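Local coordinates for uncharacterized protein (Jannaschia sp. CCS1, PDB 2PYQ) that is of unknown function and belongs to the DUF2853 family, folding as a small, single-chain, largely helical protein, at residues Asp44-Leu56 / Ser90-Met102. Residues are numbered along the deposited sequence; the frame is centred on the assembly and turned at random. Where two conformers were deposited one is given.
Sequences DASTVAGSDTAEL and SERNKYRAVVYYM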
ATOM      1  N   ASP A  44     -14.554  -2.756  -1.480  1.00 35.66           N
ATOM      2  CA  ASP A  44     -14.313  -3.456  -0.189  1.00 37.71           C
ATOM      3  C   ASP A  44     -13.068  -4.343  -0.219  1.00 37.74           C
ATOM      4  O   ASP A  44     -12.308  -4.372   0.771  1.00 40.89           O
ATOM      5  CB  ASP A  44     -15.516  -4.383   0.201  1.00 61.09           C
ATOM      6  CG  ASP A  44     -16.815  -3.609   0.466  1.00 62.22           C
ATOM      7  OD1 ASP A  44     -16.786  -2.342   0.609  1.00 62.57           O
ATOM      8  OD2 ASP A  44     -17.894  -4.292   0.545  1.00 61.78           O
ATOM      9  N   ALA A  45     -12.849  -5.033  -1.344  1.00 33.26           N
ATOM     10  CA  ALA A  45     -11.719  -5.961  -1.507  1.00 30.64           C
ATOM     11  C   ALA A  45     -10.382  -5.291  -1.779  1.00 32.78           C
ATOM     12  O   ALA A  45      -9.344  -5.933  -1.627  1.00 36.96           O
ATOM     13  CB  ALA A  45     -12.022  -6.955  -2.611  1.00 27.78           C
ATOM     14  N   SER A  46     -10.373  -4.023  -2.212  1.00 29.64           N
ATOM     15  CA  SER A  46      -9.115  -3.310  -2.534  1.00 27.04           C
ATOM     16  C   SER A  46      -8.565  -2.463  -1.390  1.00 28.94           C
ATOM     17  O   SER A  46      -7.498  -1.876  -1.553  1.00 29.18           O
ATOM     18  CB  SER A  46      -9.327  -2.414  -3.755  1.00 26.73           C
ATOM     19  OG  SER A  46     -10.255  -1.370  -3.470  1.00 30.26           O
ATOM     20  N   THR A  47      -9.271  -2.394  -0.255  1.00 28.64           N
ATOM     21  CA  THR A  47      -8.875  -1.555   0.882  1.00 30.36           C
ATOM     22  C   THR A  47      -8.457  -2.347   2.112  1.00 31.28           C
ATOM     23  O   THR A  47      -8.810  -3.514   2.280  1.00 31.50           O
ATOM     24  CB  THR A  47      -9.991  -0.551   1.259  1.00 33.73           C
ATOM     25  OG1 THR A  47     -11.188  -1.257   1.622  1.00 37.14           O
ATOM     26  CG2 THR A  47     -10.310   0.390   0.097  1.00 32.35           C
ATOM     27  N   VAL A  48      -7.662  -1.680   2.963  1.00 31.14           N
ATOM     28  CA  VAL A  48      -7.096  -2.235   4.193  1.00 32.13           C
ATOM     29  C   VAL A  48      -7.819  -1.606   5.387  1.00 35.55           C
ATOM     30  O   VAL A  48      -7.964  -0.367   5.448  1.00 34.96           O
ATOM     31  CB  VAL A  48      -5.581  -1.866   4.293  1.00 33.82           C
ATOM     32  CG1 VAL A  48      -5.015  -2.224   5.673  1.00 37.90           C
ATOM     33  CG2 VAL A  48      -4.808  -2.565   3.216  1.00 34.20           C
ATOM     34  N   ALA A  49      -8.244  -2.445   6.329  1.00 35.65           N
ATOM     35  CA  ALA A  49      -8.864  -1.966   7.577  1.00 36.36           C
ATOM     36  C   ALA A  49      -7.700  -1.627   8.519  1.00 36.38           C
ATOM     37  O   ALA A  49      -7.100  -2.535   9.136  1.00 35.73           O
ATOM     38  CB  ALA A  49      -9.757  -3.050   8.199  1.00 37.04           C
ATOM     39  N   GLY A  50      -7.370  -0.331   8.582  1.00 34.00           N
ATOM     40  CA  GLY A  50      -6.268   0.183   9.405  1.00 32.99           C
ATOM     41  C   GLY A  50      -6.356  -0.115  10.890  1.00 36.50           C
ATOM     42  O   GLY A  50      -5.339  -0.280  11.547  1.00 38.57           O
ATOM     43  N   SER A  51      -7.583  -0.197  11.412  1.00 38.66           N
ATOM     44  CA  SER A  51      -7.839  -0.484  12.832  1.00 43.41           C
ATOM     45  C   SER A  51      -7.998  -1.983  13.172  1.00 44.61           C
ATOM     46  O   SER A  51      -8.362  -2.307  14.317  1.00 46.71           O
ATOM     47  CB  SER A  51      -9.097   0.268  13.257  1.00 47.37           C
ATOM     48  OG  SER A  51     -10.223  -0.206  12.499  1.00 53.15           O
ATOM     49  N   ASP A  52      -7.731  -2.905  12.230  1.00 41.36           N
ATOM     50  CA  ASP A  52      -7.852  -4.332  12.515  1.00 42.64           C
ATOM     51  C   ASP A  52      -6.482  -4.947  12.747  1.00 41.49           C
ATOM     52  O   ASP A  52      -5.700  -5.085  11.802  1.00 41.38           O
ATOM     53  CB  ASP A  52      -8.554  -5.069  11.396  1.00 46.96           C
ATOM     54  CG  ASP A  52      -8.709  -6.525  11.714  1.00 55.74           C
ATOM     55  OD1 ASP A  52      -9.385  -6.849  12.734  1.00 59.42           O
ATOM     56  OD2 ASP A  52      -8.131  -7.368  10.978  1.00 59.46           O
ATOM     57  N   THR A  53      -6.215  -5.370  13.981  1.00 41.22           N
ATOM     58  CA  THR A  53      -4.953  -6.004  14.405  1.00 36.26           C
ATOM     59  C   THR A  53      -4.518  -7.155  13.522  1.00 31.89           C
ATOM     60  O   THR A  53      -3.373  -7.153  13.067  1.00 30.23           O
ATOM     61  CB  THR A  53      -5.079  -6.479  15.888  1.00 43.35           C
ATOM     62  OG1 THR A  53      -5.157  -5.298  16.733  1.00 42.92           O
ATOM     63  CG2 THR A  53      -3.887  -7.362  16.360  1.00 39.93           C
ATOM     64  N   ALA A  54      -5.409  -8.105  13.263  1.00 30.04           N
ATOM     65  CA  ALA A  54      -5.063  -9.297  12.441  1.00 30.00           C
ATOM     66  C   ALA A  54      -4.670  -8.944  10.997  1.00 29.28           C
ATOM     67  O   ALA A  54      -3.749  -9.557  10.444  1.00 30.18           O
ATOM     68  CB  ALA A  54      -6.215 -10.333  12.462  1.00 32.11           C
ATOM     69  N   GLU A  55      -5.311  -7.933  10.438  1.00 27.94           N
ATOM     70  CA  GLU A  55      -5.035  -7.495   9.092  1.00 30.80           C
ATOM     71  C   GLU A  55      -3.627  -6.878   8.996  1.00 26.99           C
ATOM     72  O   GLU A  55      -2.891  -7.145   8.081  1.00 26.08           O
ATOM     73  CB  GLU A  55      -6.145  -6.573   8.666  1.00 37.21           C
ATOM     74  CG  GLU A  55      -5.830  -5.576   7.731  1.00 45.44           C
ATOM     75  CD  GLU A  55      -6.536  -5.781   6.465  1.00 55.03           C
ATOM     76  OE1 GLU A  55      -6.144  -6.737   5.761  1.00 58.90           O
ATOM     77  OE2 GLU A  55      -7.496  -5.002   6.162  1.00 57.25           O
ATOM     78  N   LEU A  56      -3.263  -6.120  10.015  1.00 26.02           N
ATOM     79  CA  LEU A  56      -1.914  -5.569  10.114  1.00 24.62           C
ATOM     80  C   LEU A  56      -0.887  -6.665  10.356  1.00 24.54           C
ATOM     81  O   LEU A  56       0.209  -6.593   9.793  1.00 25.95           O
ATOM     82  CB  LEU A  56      -1.815  -4.485  11.179  1.00 24.84           C
ATOM     83  CG  LEU A  56      -2.771  -3.308  11.005  1.00 24.94           C
ATOM     84  CD1 LEU A  56      -2.436  -2.285  12.082  1.00 26.21           C
ATOM     85  CD2 LEU A  56      -2.760  -2.669   9.613  1.00 23.73           C
ATOM     86  N   SER A  90      -8.758   9.455   9.600  1.00 41.47           N
ATOM     87  CA  SER A  90     -10.085   9.726   8.991  1.00 43.05           C
ATOM     88  C   SER A  90     -10.337   9.029   7.648  1.00 43.56           C
ATOM     89  O   SER A  90     -11.475   9.088   7.141  1.00 47.93           O
ATOM     90  CB  SER A  90     -10.292  11.240   8.784  1.00 45.22           C
ATOM     91  OG  SER A  90     -10.282  11.963  10.045  1.00 49.26           O
ATOM     92  N   GLU A  91      -9.324   8.384   7.034  1.00 37.00           N
ATOM     93  CA  GLU A  91      -9.507   7.761   5.733  1.00 33.42           C
ATOM     94  C   GLU A  91     -10.129   6.369   5.853  1.00 31.60           C
ATOM     95  O   GLU A  91      -9.511   5.462   6.406  1.00 32.20           O
ATOM     96  CB  GLU A  91      -8.158   7.696   4.991  1.00 34.90           C
ATOM     97  CG  GLU A  91      -8.248   7.099   3.582  1.00 38.80           C
ATOM     98  CD  GLU A  91      -9.305   7.798   2.736  1.00 43.27           C
ATOM     99  OE1 GLU A  91      -9.175   9.028   2.554  1.00 43.35           O
ATOM    100  OE2 GLU A  91     -10.260   7.116   2.292  1.00 45.42           O
ATOM    101  N   ARG A  92     -11.340   6.205   5.314  1.00 29.67           N
ATOM    102  CA  ARG A  92     -12.036   4.910   5.355  1.00 32.76           C
ATOM    103  C   ARG A  92     -11.766   4.018   4.137  1.00 34.35           C
ATOM    104  O   ARG A  92     -12.133   2.845   4.154  1.00 37.32           O
ATOM    105  CB  ARG A  92     -13.539   5.123   5.607  1.00 34.11           C
ATOM    106  CG  ARG A  92     -13.788   5.628   7.047  1.00 34.82           C
ATOM    107  CD  ARG A  92     -15.124   6.216   7.237  1.00 39.63           C
ATOM    108  NE  ARG A  92     -15.338   7.462   6.489  1.00 44.56           N
ATOM    109  CZ  ARG A  92     -14.907   8.686   6.830  1.00 47.08           C
ATOM    110  NH1 ARG A  92     -14.138   8.903   7.912  1.00 47.47           N
ATOM    111  NH2 ARG A  92     -15.215   9.732   6.046  1.00 46.34           N
ATOM    112  N   ASN A  93     -11.124   4.572   3.097  1.00 34.30           N
ATOM    113  CA  ASN A  93     -10.720   3.818   1.902  1.00 34.79           C
ATOM    114  C   ASN A  93      -9.185   3.859   1.730  1.00 31.45           C
ATOM    115  O   ASN A  93      -8.647   4.543   0.837  1.00 31.22           O
ATOM    116  CB  ASN A  93     -11.408   4.356   0.640  1.00 37.43           C
ATOM    117  CG  ASN A  93     -12.914   4.177   0.681  1.00 44.18           C
ATOM    118  OD1 ASN A  93     -13.435   3.117   1.091  1.00 45.66           O
ATOM    119  ND2 ASN A  93     -13.631   5.200   0.226  1.00 47.29           N
ATOM    120  N   LYS A  94      -8.507   3.161   2.622  1.00 28.59           N
ATOM    121  CA  LYS A  94      -7.065   3.003   2.537  1.00 25.48           C
ATOM    122  C   LYS A  94      -6.766   1.863   1.523  1.00 23.28           C
ATOM    123  O   LYS A  94      -6.861   0.690   1.866  1.00 23.61           O
ATOM    124  CB  LYS A  94      -6.459   2.684   3.910  1.00 21.26           C
ATOM    125  CG  LYS A  94      -6.588   3.843   4.883  1.00 23.54           C
ATOM    126  CD  LYS A  94      -5.786   3.548   6.124  1.00 24.39           C
ATOM    127  CE  LYS A  94      -5.905   4.651   7.125  1.00 29.15           C
ATOM    128  NZ  LYS A  94      -7.243   4.707   7.752  1.00 32.85           N
ATOM    129  N   TYR A  95      -6.392   2.225   0.307  1.00 20.85           N
ATOM    130  CA  TYR A  95      -6.130   1.240  -0.723  1.00 24.01           C
ATOM    131  C   TYR A  95      -4.876   0.427  -0.389  1.00 21.90           C
ATOM    132  O   TYR A  95      -3.853   0.987   0.021  1.00 19.78           O
ATOM    133  CB  TYR A  95      -6.033   1.881  -2.105  1.00 26.51           C
ATOM    134  CG  TYR A  95      -7.350   2.473  -2.551  1.00 28.17           C
ATOM    135  CD1 TYR A  95      -8.402   1.645  -2.911  1.00 30.92           C
ATOM    136  CD2 TYR A  95      -7.526   3.853  -2.626  1.00 29.28           C
ATOM    137  CE1 TYR A  95      -9.637   2.172  -3.309  1.00 33.74           C
ATOM    138  CE2 TYR A  95      -8.756   4.403  -3.021  1.00 32.53           C
ATOM    139  CZ  TYR A  95      -9.800   3.557  -3.359  1.00 36.23           C
ATOM    140  OH  TYR A  95     -11.019   4.099  -3.770  1.00 40.97           O
ATOM    141  N   ARG A  96      -5.001  -0.899  -0.514  1.00 22.36           N
ATOM    142  CA  ARG A  96      -3.960  -1.754  -0.146  1.00 23.91           C
ATOM    143  C   ARG A  96      -2.666  -1.498  -1.068  1.00 20.67           C
ATOM    144  O   ARG A  96      -1.557  -1.485  -0.537  1.00 19.98           O
ATOM    145  CB  ARG A  96      -4.406  -3.190  -0.337  1.00 26.61           C
ATOM    146  CG  ARG A  96      -3.338  -4.232  -0.025  1.00 30.99           C
ATOM    147  CD  ARG A  96      -3.877  -5.656  -0.184  1.00 34.14           C
ATOM    148  NE  ARG A  96      -4.724  -6.053   0.967  1.00 36.29           N
ATOM    149  CZ  ARG A  96      -6.053  -5.876   1.070  1.00 39.22           C
ATOM    150  NH1 ARG A  96      -6.802  -5.339   0.089  1.00 39.17           N
ATOM    151  NH2 ARG A  96      -6.658  -6.283   2.193  1.00 40.11           N
ATOM    152  N   ALA A  97      -2.859  -1.189  -2.356  1.00 20.91           N
ATOM    153  CA  ALA A  97      -1.733  -0.822  -3.239  1.00 22.12           C
ATOM    154  C   ALA A  97      -0.991   0.410  -2.711  1.00 20.17           C
ATOM    155  O   ALA A  97       0.237   0.438  -2.750  1.00 19.46           O
ATOM    156  CB  ALA A  97      -2.218  -0.589  -4.707  1.00 21.59           C
ATOM    157  N   VAL A  98      -1.736   1.396  -2.195  1.00 18.74           N
ATOM    158  CA  VAL A  98      -1.133   2.609  -1.647  1.00 18.34           C
ATOM    159  C   VAL A  98      -0.350   2.274  -0.378  1.00 17.94           C
ATOM    160  O   VAL A  98       0.776   2.742  -0.202  1.00 18.07           O
ATOM    161  CB  VAL A  98      -2.179   3.697  -1.388  1.00 18.70           C
ATOM    162  CG1 VAL A  98      -1.540   4.897  -0.695  1.00 18.44           C
ATOM    163  CG2 VAL A  98      -2.862   4.100  -2.714  1.00 19.20           C
ATOM    164  N   VAL A  99      -0.920   1.440   0.473  1.00 19.46           N
ATOM    165  CA  VAL A  99      -0.228   0.996   1.709  1.00 18.50           C
ATOM    166  C   VAL A  99       1.049   0.228   1.376  1.00 17.83           C
ATOM    167  O   VAL A  99       2.108   0.484   1.953  1.00 17.42           O
ATOM    168  CB  VAL A  99      -1.163   0.162   2.605  1.00 18.48           C
ATOM    169  CG1 VAL A  99      -0.399  -0.451   3.815  1.00 18.42           C
ATOM    170  CG2 VAL A  99      -2.331   1.032   3.064  1.00 18.90           C
ATOM    171  N   TYR A 100       0.953  -0.700   0.433  1.00 18.74           N
ATOM    172  CA  TYR A 100       2.121  -1.502  -0.011  1.00 17.88           C
ATOM    173  C   TYR A 100       3.193  -0.611  -0.628  1.00 18.39           C
ATOM    174  O   TYR A 100       4.366  -0.796  -0.347  1.00 18.90           O
ATOM    175  CB  TYR A 100       1.690  -2.648  -0.938  1.00 18.43           C
ATOM    176  CG  TYR A 100       1.018  -3.824  -0.214  1.00 25.41           C
ATOM    177  CD1 TYR A 100       0.492  -3.713   1.090  1.00 27.14           C
ATOM    178  CD2 TYR A 100       0.836  -5.046  -0.888  1.00 28.02           C
ATOM    179  CE1 TYR A 100      -0.126  -4.772   1.735  1.00 30.80           C
ATOM    180  CE2 TYR A 100       0.173  -6.139  -0.247  1.00 29.89           C
ATOM    181  CZ  TYR A 100      -0.281  -5.983   1.071  1.00 32.87           C
ATOM    182  OH  TYR A 100      -0.924  -7.036   1.731  1.00 36.94           O
ATOM    183  N   TYR A 101       2.800   0.354  -1.442  1.00 17.52           N
ATOM    184  CA  TYR A 101       3.723   1.305  -2.042  1.00 17.37           C
ATOM    185  C   TYR A 101       4.465   2.056  -0.935  1.00 19.32           C
ATOM    186  O   TYR A 101       5.680   2.163  -0.956  1.00 17.97           O
ATOM    187  CB  TYR A 101       2.965   2.298  -2.935  1.00 17.58           C
ATOM    188  CG  TYR A 101       3.811   3.436  -3.472  1.00 17.59           C
ATOM    189  CD1 TYR A 101       4.042   4.597  -2.698  1.00 17.62           C
ATOM    190  CD2 TYR A 101       4.385   3.371  -4.728  1.00 17.95           C
ATOM    191  CE1 TYR A 101       4.819   5.644  -3.164  1.00 18.10           C
ATOM    192  CE2 TYR A 101       5.159   4.423  -5.224  1.00 19.04           C
ATOM    193  CZ  TYR A 101       5.383   5.552  -4.433  1.00 21.10           C
ATOM    194  OH  TYR A 101       6.169   6.566  -4.931  1.00 24.45           O
HETATM  195  N   MSE A 102       3.702   2.579   0.029  1.00 18.18           N
HETATM  196  CA  MSE A 102       4.309   3.363   1.138  0.50 16.99           C
HETATM  197  C   MSE A 102       5.262   2.509   1.973  1.00 16.59           C
HETATM  198  O   MSE A 102       6.321   2.998   2.343  1.00 16.48           O
HETATM  199  CB  MSE A 102       3.244   4.048   2.005  0.50 16.85           C
HETATM  200  CG  MSE A 102       2.667   5.292   1.360  0.50 17.28           C
HETATM  201 SE   MSE A 102       1.630   6.314   2.674  0.38 23.71          SE
HETATM  202  CE  MSE A 102       0.457   5.340   2.388  0.50 18.22           C
TER
HETATM  203  O   HOH W   1      -5.532  -1.550  -3.676  1.00 18.16           O
HETATM  204  O   HOH W   2      -9.629   1.491   4.813  1.00 43.52           O
HETATM  205  O   HOH W   3      -8.752   2.036   7.435  1.00 32.81           O
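T47 and Y95 lie backbone to backbone, and two main-chain hydrogen bonds hold their neighbours together. V48 N gives its hydrogen to K94 O at 2.7 Å, while R96 N donates almost straight to S46 O (2.9 Å, 176°). Water continues the join on both sides: one molecule links S46 O to A97 N, and another accepts from K94 N and donates to V48 O. A third accepts from both G50 N and K94 NZ. The long lysine chain suits this place because its ammonium, besides holding that water, donates to E91 O at 2.7 Å within its own loop.

Van der Waals contact centres on V48, whose beta branch sets CG2 beside the backbone N, 3.6 Å from R96 CB; this methyl sits over one guanidinium face near its rim and also approaches V99. T47, likewise branched, turns its methyl CG2 obliquely to the Y95 ring. At that ring's edge lies S46 OG, 3.6 Å from Y95 CD1, a hydroxyl small enough to fit there while hydrogen-bonded to R43 O.

The charged contact belongs to R96, long enough to reach E55. Its CG stands anti to the backbone N (chi1 178°), and a bend at chi3 brings the guanidinium beside the 44-56 segment. There NH1 lies 3.1 Å from A45 O, and NH2 forms a long salt bridge to E55 OE1 (3.6 Å), the carboxylate and guanidinium planes 63° apart. E55 can serve twice, its OE2 accepting from A49 N at 2.7 Å. A leucine here would probably leave E55 OE1 without its cationic mate and V48 CG2 without the flat group it covers.

The whole is a single antiparallel bridge, T47 and Y95 its non-hydrogen-bonded pair, in a fold of helices and loops; it joins the 47-52 linker to the N-terminus of helix 96-106, where Y95 is the N-cap residue.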